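Local coordinates for periplasmic sugar-binding protein (Chloroflexus aurantiacus, PDB 4RXU) that binds D-glucose as the solute-binding protein of an ABC-type sugar transporter, probably capturing carbohydrate for delivery to its membrane components, at residues G34-T39 against L66-S71; I121-A126 against N328-V333; K192-A197 against G216-N221; K243-I248 against E271-G276. All blocks are in the same frame, centred on the assembly; numbering follows the deposited sequence. Where two conformers were deposited one is given.

Contact 1. Residues G34-T39 against L66-S71; sequences GIVLPT and LFSQGS
Phe-67 lies against Leu-37 and Thr-39, its parallel-strand neighbour and the residue two further on. CG stands anti to the carbonyl carbon (chi1 -78°), and the ring shares the sheet face of Leu-37. Phe-67 CB starts 3.9 Å from Leu-37 O. Beyond CG, Phe-67 CD2 comes within 3.5 Å of Thr-39 C, with Thr-39 N near the ring plane at its edge. Phe-67 CE2 meets Leu-37 CB at 3.6 Å, and at the tip CZ reaches Leu-37 CD1 at 3.8 Å, the two side chains crossing obliquely. Strands 29-37 and 61-67 with helix 44-59 between them form a beta-alpha-beta unit; Trp-45 of that helix, which lines the glucose pocket, touches both Phe-67 and Pro-38. The parallel ladder alternates Leu-66 N to Ile-35 O, Leu-37 N to Leu-66 O and Ser-68 N to Leu-37 O. Past the strand ends a type I' turn from Ser-68 to Ser-71 brings Gly-70 N to Pro-38 O at 2.8 Å, tying the turn to the loop; the glycine's positive phi suits this turn. On the opposite sheet face Val-36 CG1 presses against Ser-68 OG at 3.2 Å, a tight approach to a hydroxyl that is hydrogen-bonded to Asn-78 of helix 72-84. Ser-71 caps the start of that same helix, while the side chain of Thr-39, bonded through OG1 to Asp-41 N, lies about 6 Å from the bound glucose.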
loop_
_atom_site.group_PDB
_atom_site.type_symbol
_atom_site.label_atom_id
_atom_site.label_comp_id
_atom_site.label_asym_id
_atom_site.label_seq_id
_atom_site.Cartn_x
_atom_site.Cartn_y
_atom_site.Cartn_z
ATOM N N GLY A 34 -11.692 8.401 17.456
ATOM C CA GLY A 34 -12.091 7.088 16.984
ATOM C C GLY A 34 -11.248 6.737 15.782
ATOM O O GLY A 34 -10.861 7.621 15.003
ATOM N N ILE A 35 -10.905 5.454 15.682
ATOM C CA ILE A 35 -10.094 4.932 14.592
ATOM C C ILE A 35 -10.914 3.940 13.794
ATOM O O ILE A 35 -11.512 3.037 14.382
ATOM C CB ILE A 35 -8.826 4.242 15.115
ATOM C CG1 ILE A 35 -7.908 5.266 15.795
ATOM C CG2 ILE A 35 -8.058 3.549 13.989
ATOM C CD1 ILE A 35 -6.811 4.626 16.645
ATOM N N VAL A 36 -10.962 4.121 12.470
ATOM C CA VAL A 36 -11.681 3.185 11.594
ATOM C C VAL A 36 -10.738 2.625 10.563
ATOM O O VAL A 36 -10.089 3.381 9.839
ATOM C CB VAL A 36 -12.923 3.830 10.925
ATOM C CG1 VAL A 36 -13.670 2.851 10.008
ATOM C CG2 VAL A 36 -13.884 4.350 11.984
ATOM N N LEU A 37 -10.628 1.299 10.550
ATOM C CA LEU A 37 -9.743 0.586 9.597
ATOM C C LEU A 37 -10.603 -0.285 8.686
ATOM O O LEU A 37 -11.673 -0.718 9.082
ATOM C CB LEU A 37 -8.711 -0.250 10.349
ATOM C CG LEU A 37 -7.699 0.586 11.165
ATOM C CD1 LEU A 37 -6.848 -0.370 11.990
ATOM C CD2 LEU A 37 -6.826 1.506 10.304
ATOM N N PRO A 38 -10.123 -0.577 7.464
ATOM C CA PRO A 38 -11.067 -1.065 6.462
ATOM C C PRO A 38 -11.436 -2.532 6.565
ATOM O O PRO A 38 -12.590 -2.890 6.310
ATOM C CB PRO A 38 -10.347 -0.767 5.142
ATOM C CG PRO A 38 -8.885 -0.829 5.517
ATOM C CD PRO A 38 -8.869 -0.124 6.847
ATOM N N THR A 39 -10.479 -3.379 6.936
ATOM C CA THR A 39 -10.714 -4.819 6.958
ATOM C C THR A 39 -9.612 -5.523 7.721
ATOM O O THR A 39 -8.471 -5.064 7.709
ATOM C CB THR A 39 -10.818 -5.409 5.519
ATOM O OG1 THR A 39 -11.062 -6.814 5.578
ATOM C CG2 THR A 39 -9.561 -5.160 4.710
ATOM N N LEU A 66 -12.456 0.470 15.273
ATOM C CA LEU A 66 -13.495 -0.289 14.575
ATOM C C LEU A 66 -13.007 -0.676 13.187
ATOM O O LEU A 66 -12.319 0.105 12.511
ATOM C CB LEU A 66 -14.761 0.542 14.391
ATOM C CG LEU A 66 -15.427 0.950 15.701
ATOM C CD1 LEU A 66 -16.572 1.921 15.468
ATOM C CD2 LEU A 66 -15.918 -0.263 16.463
ATOM N N PHE A 67 -13.378 -1.875 12.770
ATOM C CA PHE A 67 -13.089 -2.332 11.412
ATOM C C PHE A 67 -14.382 -2.293 10.601
ATOM O O PHE A 67 -15.464 -2.545 11.108
ATOM C CB PHE A 67 -12.486 -3.753 11.369
ATOM C CG PHE A 67 -11.027 -3.805 11.731
ATOM C CD1 PHE A 67 -10.624 -3.887 13.056
ATOM C CD2 PHE A 67 -10.037 -3.743 10.734
ATOM C CE1 PHE A 67 -9.282 -3.922 13.391
ATOM C CE2 PHE A 67 -8.700 -3.768 11.070
ATOM C CZ PHE A 67 -8.324 -3.856 12.394
ATOM N N SER A 68 -14.221 -2.063 9.311
ATOM C CA SER A 68 -15.322 -1.904 8.379
ATOM C C SER A 68 -15.679 -3.137 7.561
ATOM O O SER A 68 -16.628 -3.095 6.778
ATOM C CB SER A 68 -15.033 -0.720 7.468
ATOM O OG SER A 68 -14.880 0.460 8.255
ATOM N N GLN A 69 -14.918 -4.213 7.712
ATOM C CA GLN A 69 -15.185 -5.487 7.021
ATOM C C GLN A 69 -15.311 -5.367 5.517
ATOM O O GLN A 69 -16.090 -6.070 4.862
ATOM C CB GLN A 69 -16.424 -6.110 7.583
ATOM C CG GLN A 69 -16.282 -6.176 9.072
ATOM C CD GLN A 69 -17.561 -6.543 9.662
ATOM O OE1 GLN A 69 -18.336 -5.685 10.083
ATOM N NE2 GLN A 69 -17.829 -7.827 9.676
ATOM N N GLY A 70 -14.538 -4.448 4.981
ATOM C CA GLY A 70 -14.485 -4.237 3.549
ATOM C C GLY A 70 -15.769 -3.703 2.972
ATOM O O GLY A 70 -16.039 -3.920 1.801
ATOM N N SER A 71 -16.566 -3.030 3.810
ATOM C CA SER A 71 -17.861 -2.478 3.412
ATOM C C SER A 71 -17.926 -0.980 3.639
ATOM O O SER A 71 -17.835 -0.517 4.780
ATOM C CB SER A 71 -18.979 -3.123 4.218
ATOM O OG SER A 71 -20.189 -2.415 4.050
#

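Contact 2. Residues I121-A126 against N328-V333; sequences IRETDA and NGKKDV
Asn-328 plugs its carboxamide into the bend of the 121-126 loop, where both hydrogens of Asn-328 ND2 are used: one goes to Thr-124 O at 2.8 Å, nearly straight (173°), the other to Ile-121 O at 3.0 Å, both acceptors close to the amide plane. CG sits between the backbone N and the carbonyl carbon (chi1 85°); OD1 turns back to its own chain and accepts from Lys-330 N and Lys-331 N on opposite faces of its plane, the first closing an Asx turn, the second completing an Asx motif. The main chain adds Glu-123 N to Asn-328 O at 2.8 Å; the same oxygen sits over one face of the Arg-122 guanidinium, whose NH1 is bonded to Thr-98. Toward solvent the contact is looser. Glu-123 bends back to place OE2 3.3 Å from Arg-122 NH2, and Glu-123 OE1 lies 2.9 Å from Lys-330 NZ. At the far end NZ of the extended Lys-331 is held chiefly by Val-127 O and by a water; its bond to Asp-125 O, 3.3 Å, is weak. The loop following strand 113-117 is thus joined to the hairpin between strands 325-327 and 332-343. Four hydrogen bonds hold the buried amide in rotation and fix which end carries oxygen, whereas the outer Arg-122, Glu-123 and Lys-330 charges form a salt-bridge network toward solvent, its lysine arm doubtful because of the two conformers.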
loop_
_atom_site.group_PDB
_atom_site.type_symbol
_atom_site.label_atom_id
_atom_site.label_comp_id
_atom_site.label_asym_id
_atom_site.label_seq_id
_atom_site.Cartn_x
_atom_site.Cartn_y
_atom_site.Cartn_z
ATOM N N ILE A 121 -9.380 9.509 1.374
ATOM C CA ILE A 121 -10.786 9.716 1.042
ATOM C C ILE A 121 -10.866 10.740 -0.075
ATOM O O ILE A 121 -10.250 11.799 0.002
ATOM C CB ILE A 121 -11.584 10.220 2.259
ATOM C CG1 ILE A 121 -11.615 9.106 3.307
ATOM C CG2 ILE A 121 -12.998 10.598 1.838
ATOM C CD1 ILE A 121 -12.322 9.448 4.597
ATOM N N ARG A 122 -11.646 10.423 -1.100
ATOM C CA ARG A 122 -11.729 11.220 -2.313
ATOM C C ARG A 122 -13.045 11.916 -2.527
ATOM O O ARG A 122 -14.054 11.552 -1.934
ATOM C CB ARG A 122 -11.418 10.344 -3.523
ATOM C CG ARG A 122 -9.973 9.868 -3.533
ATOM C CD ARG A 122 -9.679 9.077 -4.791
ATOM N NE ARG A 122 -9.460 9.959 -5.947
ATOM C CZ ARG A 122 -10.267 10.131 -6.977
ATOM N NH1 ARG A 122 -11.432 9.496 -7.074
ATOM N NH2 ARG A 122 -9.883 10.976 -7.936
ATOM N N GLU A 123 -12.997 12.941 -3.374
ATOM C CA GLU A 123 -14.190 13.597 -3.955
ATOM C C GLU A 123 -15.026 14.318 -2.901
ATOM O O GLU A 123 -16.265 14.356 -2.947
ATOM C CB GLU A 123 -15.033 12.602 -4.744
ATOM C CG GLU A 123 -14.324 11.956 -5.931
ATOM C CD GLU A 123 -13.694 12.925 -6.930
ATOM O OE1 GLU A 123 -13.995 14.132 -6.927
ATOM O OE2 GLU A 123 -12.878 12.457 -7.751
ATOM N N THR A 124 -14.319 14.904 -1.952
ATOM C CA THR A 124 -14.920 15.771 -0.941
ATOM C C THR A 124 -13.904 16.696 -0.331
ATOM O O THR A 124 -12.718 16.381 -0.230
ATOM C CB THR A 124 -15.623 15.015 0.215
ATOM O OG1 THR A 124 -16.150 15.968 1.150
ATOM C CG2 THR A 124 -14.701 14.067 0.945
ATOM N N ASP A 125 -14.386 17.841 0.115
ATOM C CA ASP A 125 -13.450 18.712 0.842
ATOM C C ASP A 125 -13.493 18.479 2.370
ATOM O O ASP A 125 -12.757 19.139 3.098
ATOM C CB ASP A 125 -13.568 20.183 0.441
ATOM C CG ASP A 125 -14.928 20.735 0.655
ATOM O OD1 ASP A 125 -15.801 20.006 1.165
ATOM O OD2 ASP A 125 -15.128 21.913 0.299
ATOM N N ALA A 126 -14.267 17.483 2.802
ATOM C CA ALA A 126 -14.385 17.085 4.194
ATOM C C ALA A 126 -13.238 16.210 4.667
ATOM O O ALA A 126 -13.457 15.303 5.445
ATOM C CB ALA A 126 -15.719 16.360 4.431
ATOM N N ASN A 328 -7.263 15.000 -3.871
ATOM C CA ASN A 328 -8.253 13.938 -3.713
ATOM C C ASN A 328 -9.439 14.051 -4.683
ATOM O O ASN A 328 -10.439 13.364 -4.519
ATOM C CB ASN A 328 -8.728 13.895 -2.260
ATOM C CG ASN A 328 -9.845 14.864 -1.978
ATOM O OD1 ASN A 328 -10.041 15.834 -2.715
ATOM N ND2 ASN A 328 -10.629 14.581 -0.943
ATOM N N GLY A 329 -9.281 14.866 -5.723
ATOM C CA GLY A 329 -10.344 15.111 -6.710
ATOM C C GLY A 329 -11.105 16.410 -6.507
ATOM O O GLY A 329 -11.650 17.004 -7.460
ATOM N N LYS A 330 -11.140 16.849 -5.259
ATOM C CA LYS A 330 -11.788 18.118 -4.871
ATOM C C LYS A 330 -10.915 19.094 -4.096
ATOM O O LYS A 330 -11.148 20.315 -4.147
ATOM C CB LYS A 330 -13.042 17.849 -4.055
ATOM C CG LYS A 330 -14.151 17.219 -4.877
ATOM C CD LYS A 330 -14.736 18.161 -5.919
ATOM C CE LYS A 330 -15.896 17.520 -6.676
ATOM N NZ LYS A 330 -15.387 16.512 -7.652
ATOM N N LYS A 331 -9.909 18.577 -3.399
ATOM C CA LYS A 331 -9.115 19.371 -2.472
ATOM C C LYS A 331 -7.689 18.858 -2.486
ATOM O O LYS A 331 -7.460 17.667 -2.628
ATOM C CB LYS A 331 -9.726 19.259 -1.056
ATOM C CG LYS A 331 -8.903 19.842 0.076
ATOM C CD LYS A 331 -9.662 19.712 1.381
ATOM C CE LYS A 331 -8.898 20.367 2.498
ATOM N NZ LYS A 331 -9.750 20.404 3.693
ATOM N N ASP A 332 -6.742 19.784 -2.363
ATOM C CA ASP A 332 -5.379 19.454 -1.974
ATOM C C ASP A 332 -5.290 19.278 -0.458
ATOM O O ASP A 332 -5.242 20.231 0.293
ATOM C CB ASP A 332 -4.417 20.544 -2.434
ATOM C CG ASP A 332 -4.201 20.548 -3.944
ATOM O OD1 ASP A 332 -4.514 19.540 -4.635
ATOM O OD2 ASP A 332 -3.698 21.581 -4.429
ATOM N N VAL A 333 -5.333 18.034 -0.014
ATOM C CA VAL A 333 -5.444 17.751 1.415
ATOM C C VAL A 333 -4.062 17.857 2.050
ATOM O O VAL A 333 -3.123 17.210 1.574
ATOM C CB VAL A 333 -5.989 16.320 1.661
ATOM C CG1 VAL A 333 -6.078 16.024 3.166
ATOM C CG2 VAL A 333 -7.330 16.116 0.954
HETATM O O HOH W 1 -11.674 22.277 3.539
#

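Contact 3. Residues K192-A197 against G216-N221; sequences KNSSEA and GQVTTN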
loop_
_atom_site.group_PDB
_atom_site.type_symbol
_atom_site.label_atom_id
_atom_site.label_comp_id
_atom_site.label_asym_id
_atom_site.label_seq_id
_atom_site.Cartn_x
_atom_site.Cartn_y
_atom_site.Cartn_z
ATOM N N LYS A 192 4.258 -8.734 -20.556
ATOM C CA LYS A 192 3.689 -10.030 -20.936
ATOM C C LYS A 192 2.267 -10.302 -20.483
ATOM O O LYS A 192 1.693 -11.304 -20.915
ATOM C CB LYS A 192 4.548 -11.176 -20.405
ATOM C CG LYS A 192 5.990 -11.067 -20.846
ATOM C CD LYS A 192 6.097 -11.221 -22.347
ATOM C CE LYS A 192 7.545 -11.103 -22.788
ATOM N NZ LYS A 192 7.635 -11.519 -24.206
ATOM N N ASN A 193 1.691 -9.438 -19.641
ATOM C CA ASN A 193 0.357 -9.709 -19.101
ATOM C C ASN A 193 -0.645 -8.554 -19.097
ATOM O O ASN A 193 -1.547 -8.513 -18.276
ATOM C CB ASN A 193 0.463 -10.274 -17.700
ATOM C CG ASN A 193 0.936 -9.254 -16.703
ATOM O OD1 ASN A 193 1.661 -8.327 -17.051
ATOM N ND2 ASN A 193 0.540 -9.435 -15.445
ATOM N N SER A 194 -0.494 -7.611 -20.013
ATOM C CA SER A 194 -1.467 -6.528 -20.083
ATOM C C SER A 194 -1.445 -5.860 -21.436
ATOM O O SER A 194 -0.590 -5.023 -21.729
ATOM C CB SER A 194 -1.239 -5.457 -18.988
ATOM O OG SER A 194 -2.092 -4.343 -19.188
ATOM N N SER A 195 -2.423 -6.197 -22.260
ATOM C CA SER A 195 -2.566 -5.554 -23.549
ATOM C C SER A 195 -2.830 -4.056 -23.428
ATOM O O SER A 195 -2.410 -3.256 -24.272
ATOM C CB SER A 195 -3.693 -6.213 -24.365
ATOM O OG SER A 195 -4.966 -6.078 -23.751
ATOM N N GLU A 196 -3.503 -3.666 -22.355
ATOM C CA GLU A 196 -3.790 -2.252 -22.167
ATOM C C GLU A 196 -2.494 -1.496 -21.899
ATOM O O GLU A 196 -2.305 -0.390 -22.427
ATOM C CB GLU A 196 -4.782 -2.028 -21.026
ATOM C CG GLU A 196 -6.184 -2.610 -21.256
ATOM C CD GLU A 196 -7.102 -1.778 -22.149
ATOM O OE1 GLU A 196 -6.720 -0.677 -22.548
ATOM O OE2 GLU A 196 -8.244 -2.205 -22.409
ATOM N N ALA A 197 -1.619 -2.076 -21.070
ATOM C CA ALA A 197 -0.331 -1.448 -20.784
ATOM C C ALA A 197 0.522 -1.374 -22.041
ATOM O O ALA A 197 1.157 -0.353 -22.296
ATOM C CB ALA A 197 0.399 -2.185 -19.694
ATOM N N GLY A 216 -7.248 -2.803 -14.174
ATOM C CA GLY A 216 -8.326 -3.800 -14.337
ATOM C C GLY A 216 -7.834 -5.141 -14.839
ATOM O O GLY A 216 -8.346 -6.188 -14.482
ATOM N N GLN A 217 -6.850 -5.092 -15.733
ATOM C CA GLN A 217 -6.279 -6.318 -16.305
ATOM C C GLN A 217 -5.319 -7.042 -15.367
ATOM O O GLN A 217 -5.135 -8.262 -15.495
ATOM C CB GLN A 217 -5.529 -6.004 -17.586
ATOM C CG GLN A 217 -6.434 -5.668 -18.733
ATOM C CD GLN A 217 -5.668 -5.684 -20.035
ATOM O OE1 GLN A 217 -4.544 -5.201 -20.103
ATOM N NE2 GLN A 217 -6.279 -6.211 -21.072
ATOM N N VAL A 218 -4.703 -6.299 -14.454
ATOM C CA VAL A 218 -3.626 -6.853 -13.607
ATOM C C VAL A 218 -3.917 -6.766 -12.108
ATOM O O VAL A 218 -3.036 -6.977 -11.299
ATOM C CB VAL A 218 -2.225 -6.265 -13.942
ATOM C CG1 VAL A 218 -1.925 -6.405 -15.431
ATOM C CG2 VAL A 218 -2.069 -4.814 -13.485
ATOM N N THR A 219 -5.165 -6.518 -11.733
ATOM C CA THR A 219 -5.474 -6.297 -10.325
ATOM C C THR A 219 -5.446 -7.584 -9.531
ATOM O O THR A 219 -5.970 -8.611 -9.960
ATOM C CB THR A 219 -6.796 -5.523 -10.084
ATOM O OG1 THR A 219 -6.910 -5.239 -8.688
ATOM C CG2 THR A 219 -8.037 -6.306 -10.536
ATOM N N THR A 220 -4.834 -7.478 -8.361
ATOM C CA THR A 220 -4.856 -8.517 -7.351
ATOM C C THR A 220 -6.009 -8.325 -6.382
ATOM O O THR A 220 -6.282 -9.209 -5.573
ATOM C CB THR A 220 -3.589 -8.479 -6.517
ATOM O OG1 THR A 220 -3.542 -7.232 -5.796
ATOM C CG2 THR A 220 -2.376 -8.621 -7.370
ATOM N N ASN A 221 -6.650 -7.146 -6.418
ATOM C CA ASN A 221 -7.670 -6.787 -5.419
ATOM C C ASN A 221 -7.163 -6.937 -3.974
ATOM O O ASN A 221 -7.952 -7.177 -3.048
ATOM C CB ASN A 221 -8.937 -7.612 -5.625
ATOM C CG ASN A 221 -9.726 -7.164 -6.831
ATOM O OD1 ASN A 221 -9.744 -5.991 -7.170
ATOM N ND2 ASN A 221 -10.393 -8.097 -7.473
HETATM O O HOH W 2 -3.233 -10.008 -16.745
#
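Ser-194 and Gln-217 come closest in backbone, their CA atoms 6.1 Å apart, where the N-terminus of helix 195-199 meets the C-terminal end of helix 208-218. Gln-217 reaches across with an extended chain (chi2 -167°) and grips three consecutive residues through its amide. Gln-217 OE1 accepts from Ser-194 OG at 2.8 Å, in the carbonyl plane, and from Glu-196 N at 2.9 Å, tilted out of it. Gln-217 NE2 donates to Ser-195 OG at 3.0 Å, close to the amide plane and almost straight (174°). Glu-196 crosses the glutamine at about a right angle, its CG packing 3.3 Å from Gln-217 CD. Beside this polar cluster, Val-218 points CG1 at Ser-194 CB, 3.7 Å away, and at Asn-193 O. That carbonyl also takes a hydrogen from a water which donates a second one to Gln-217 O, so the two backbones are bridged. Asn-193 itself is tied by ND2 to Leu-159 O of strand 155-159, and Ile-214 of helix 208-218 fills in against Ser-194 and Glu-196. Ser-194 is the N-cap: its OG receives Ala-197 N at 3.0 Å while giving its own proton to the glutamine. One side-chain carbonyl thereby extends the capping of the first turn, and the partial positive charge of a helix start would be expected to favour its oxygen, rather than its NH2, at this place.

Contact 4. Residues K243-I248 against E271-G276; sequences KGKVYI and EYFVTG
A beta-alpha-beta unit, strand 246-249, helix 253-264 and strand 269-274, sets Tyr-247 beside Phe-273 in parallel pairing. The two rings lie side by side and point the same way, planes 7° apart but slid so that they barely overlap, with centroids 5.0 Å apart. The closest approach is Tyr-247 CE2 to Phe-273 CD1, 3.4 Å; the tyrosine hydroxyl passes on to His-149 O, and Phe-189 meets the Tyr-247 ring edge-to-face. Helix 135-148 packs on Phe-273 through Tyr-145 and Leu-146. Along the same sheet face, Lys-245 and Glu-271 run side by side, with the lysine CD 3.3 Å from Glu-271 OE1. Lys-245 NZ stays 4.3 Å from Glu-271 OE1, beyond a salt bridge, and a water links the two charges, weakly on the lysine side. Strand 269-274, next to 246-249, is one of the two outermost strands within this chain of a four-stranded parallel sheet, and the ladder runs Val-246 N to Glu-271 O, Phe-273 N to Val-246 O, and Ile-248 N to Phe-273 O. The face of Val-246, Ile-248, Tyr-272 and Val-274 is turned to helix 253-264. There Val-246 CG2 touches Tyr-272 CB at 3.6 Å, and Ile-248 divides its branches, CG2 to Val-274 CG2 at 3.7 Å and CD1 to Tyr-272 CB at 3.9 Å. Tyr-272 CG stands between the backbone N and the carbonyl carbon (chi1 65°); its ring leads away from strand 246-249 and bonds through OH to Arg-291 O.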
loop_
_atom_site.group_PDB
_atom_site.type_symbol
_atom_site.label_atom_id
_atom_site.label_comp_id
_atom_site.label_asym_id
_atom_site.label_seq_id
_atom_site.Cartn_x
_atom_site.Cartn_y
_atom_site.Cartn_z
ATOM N N LYS A 243 9.235 -16.317 -20.757
ATOM C CA LYS A 243 9.666 -16.684 -19.429
ATOM C C LYS A 243 11.166 -16.580 -19.340
ATOM O O LYS A 243 11.739 -15.561 -19.727
ATOM C CB LYS A 243 9.121 -18.063 -19.078
ATOM C CG LYS A 243 7.613 -17.999 -18.972
ATOM C CD LYS A 243 6.956 -19.337 -18.898
ATOM C CE LYS A 243 5.465 -19.155 -19.080
ATOM N NZ LYS A 243 4.749 -20.405 -18.791
ATOM N N GLY A 244 11.810 -17.620 -18.825
ATOM C CA GLY A 244 13.218 -17.554 -18.516
ATOM C C GLY A 244 13.463 -16.672 -17.306
ATOM O O GLY A 244 12.994 -16.935 -16.213
ATOM N N LYS A 245 14.220 -15.618 -17.516
ATOM C CA LYS A 245 14.535 -14.692 -16.439
ATOM C C LYS A 245 13.584 -13.518 -16.479
ATOM O O LYS A 245 13.645 -12.699 -17.402
ATOM C CB LYS A 245 15.946 -14.190 -16.612
ATOM C CG LYS A 245 16.425 -13.317 -15.481
ATOM C CD LYS A 245 17.918 -13.440 -15.410
ATOM C CE LYS A 245 18.522 -12.078 -15.469
ATOM N NZ LYS A 245 19.977 -12.244 -15.696
ATOM N N VAL A 246 12.744 -13.391 -15.453
ATOM C CA VAL A 246 11.583 -12.530 -15.543
ATOM C C VAL A 246 11.531 -11.558 -14.390
ATOM O O VAL A 246 12.149 -11.756 -13.358
ATOM C CB VAL A 246 10.265 -13.332 -15.633
ATOM C CG1 VAL A 246 10.344 -14.387 -16.730
ATOM C CG2 VAL A 246 9.896 -13.968 -14.301
ATOM N N TYR A 247 10.763 -10.499 -14.609
ATOM C CA TYR A 247 10.679 -9.339 -13.726
ATOM C C TYR A 247 9.207 -9.128 -13.380
ATOM O O TYR A 247 8.364 -9.057 -14.276
ATOM C CB TYR A 247 11.309 -8.137 -14.448
ATOM C CG TYR A 247 12.758 -8.400 -14.623
ATOM C CD1 TYR A 247 13.229 -9.153 -15.707
ATOM C CD2 TYR A 247 13.669 -7.973 -13.678
ATOM C CE1 TYR A 247 14.574 -9.460 -15.828
ATOM C CE2 TYR A 247 15.027 -8.267 -13.802
ATOM C CZ TYR A 247 15.462 -9.007 -14.881
ATOM O OH TYR A 247 16.794 -9.307 -15.002
ATOM N N ILE A 248 8.904 -9.060 -12.085
ATOM C CA ILE A 248 7.536 -9.060 -11.601
ATOM C C ILE A 248 7.310 -7.870 -10.666
ATOM O O ILE A 248 7.945 -7.747 -9.618
ATOM C CB ILE A 248 7.205 -10.333 -10.820
ATOM C CG1 ILE A 248 7.486 -11.590 -11.660
ATOM C CG2 ILE A 248 5.754 -10.293 -10.314
ATOM C CD1 ILE A 248 7.559 -12.872 -10.863
ATOM N N GLU A 271 14.541 -17.859 -13.487
ATOM C CA GLU A 271 14.833 -16.924 -12.416
ATOM C C GLU A 271 13.759 -15.861 -12.419
ATOM O O GLU A 271 13.307 -15.473 -13.481
ATOM C CB GLU A 271 16.197 -16.233 -12.596
ATOM C CG GLU A 271 16.647 -15.534 -11.312
ATOM C CD GLU A 271 17.994 -14.829 -11.407
ATOM O OE1 GLU A 271 18.596 -14.819 -12.499
ATOM O OE2 GLU A 271 18.455 -14.279 -10.374
ATOM N N TYR A 272 13.370 -15.370 -11.249
ATOM C CA TYR A 272 12.453 -14.244 -11.198
ATOM C C TYR A 272 12.914 -13.252 -10.140
ATOM O O TYR A 272 13.521 -13.617 -9.110
ATOM C CB TYR A 272 11.001 -14.665 -10.939
ATOM C CG TYR A 272 10.768 -15.283 -9.583
ATOM C CD1 TYR A 272 10.537 -14.494 -8.458
ATOM C CD2 TYR A 272 10.740 -16.670 -9.432
ATOM C CE1 TYR A 272 10.342 -15.071 -7.207
ATOM C CE2 TYR A 272 10.537 -17.263 -8.187
ATOM C CZ TYR A 272 10.347 -16.469 -7.080
ATOM O OH TYR A 272 10.155 -17.076 -5.858
ATOM N N PHE A 273 12.644 -11.983 -10.448
ATOM C CA PHE A 273 12.803 -10.859 -9.542
ATOM C C PHE A 273 11.412 -10.347 -9.217
ATOM O O PHE A 273 10.614 -10.117 -10.122
ATOM C CB PHE A 273 13.650 -9.778 -10.210
ATOM C CG PHE A 273 15.051 -10.217 -10.495
ATOM C CD1 PHE A 273 15.371 -10.863 -11.685
ATOM C CD2 PHE A 273 16.042 -10.001 -9.562
ATOM C CE1 PHE A 273 16.667 -11.272 -11.934
ATOM C CE2 PHE A 273 17.336 -10.411 -9.806
ATOM C CZ PHE A 273 17.645 -11.048 -10.991
ATOM N N VAL A 274 11.077 -10.226 -7.938
ATOM C CA VAL A 274 9.727 -9.831 -7.545
ATOM C C VAL A 274 9.773 -8.830 -6.397
ATOM O O VAL A 274 10.558 -8.951 -5.441
ATOM C CB VAL A 274 8.826 -11.027 -7.144
ATOM C CG1 VAL A 274 9.346 -11.753 -5.905
ATOM C CG2 VAL A 274 7.385 -10.566 -6.976
ATOM N N THR A 275 8.885 -7.848 -6.500
ATOM C CA THR A 275 8.796 -6.734 -5.575
ATOM C C THR A 275 7.721 -6.982 -4.532
ATOM O O THR A 275 7.053 -7.997 -4.560
ATOM C CB THR A 275 8.509 -5.423 -6.335
ATOM O OG1 THR A 275 7.233 -5.501 -6.969
ATOM C CG2 THR A 275 9.569 -5.160 -7.347
ATOM N N GLY A 276 7.590 -6.047 -3.595
ATOM C CA GLY A 276 6.532 -6.094 -2.580
ATOM C C GLY A 276 6.556 -4.858 -1.703
ATOM O O GLY A 276 7.275 -3.911 -1.969
HETATM O O HOH W 3 20.786 -12.406 -12.429
#

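Overall arrangement
The four contacts divide between two sheets with the bound glucose between them, as expected of a two-lobed periplasmic binding protein. Contacts 1 and 2, centres about 20 Å apart, share the mixed sheet that includes strands 29-37 and 332-343; contacts 3 and 4, centres about 16 Å apart, belong to the lobe built on the parallel sheet of strands 155-159, 189-191, 246-249 and 269-274. Contacts 1 and 4 lie on opposite sides of the chain's centre, about 34 Å between centres. Contact 1 closes first; contact 2 then brackets contacts 3 and 4, because the chain builds the second sheet before strands 295-298, 325-327 and 332-343 complete the mixed one.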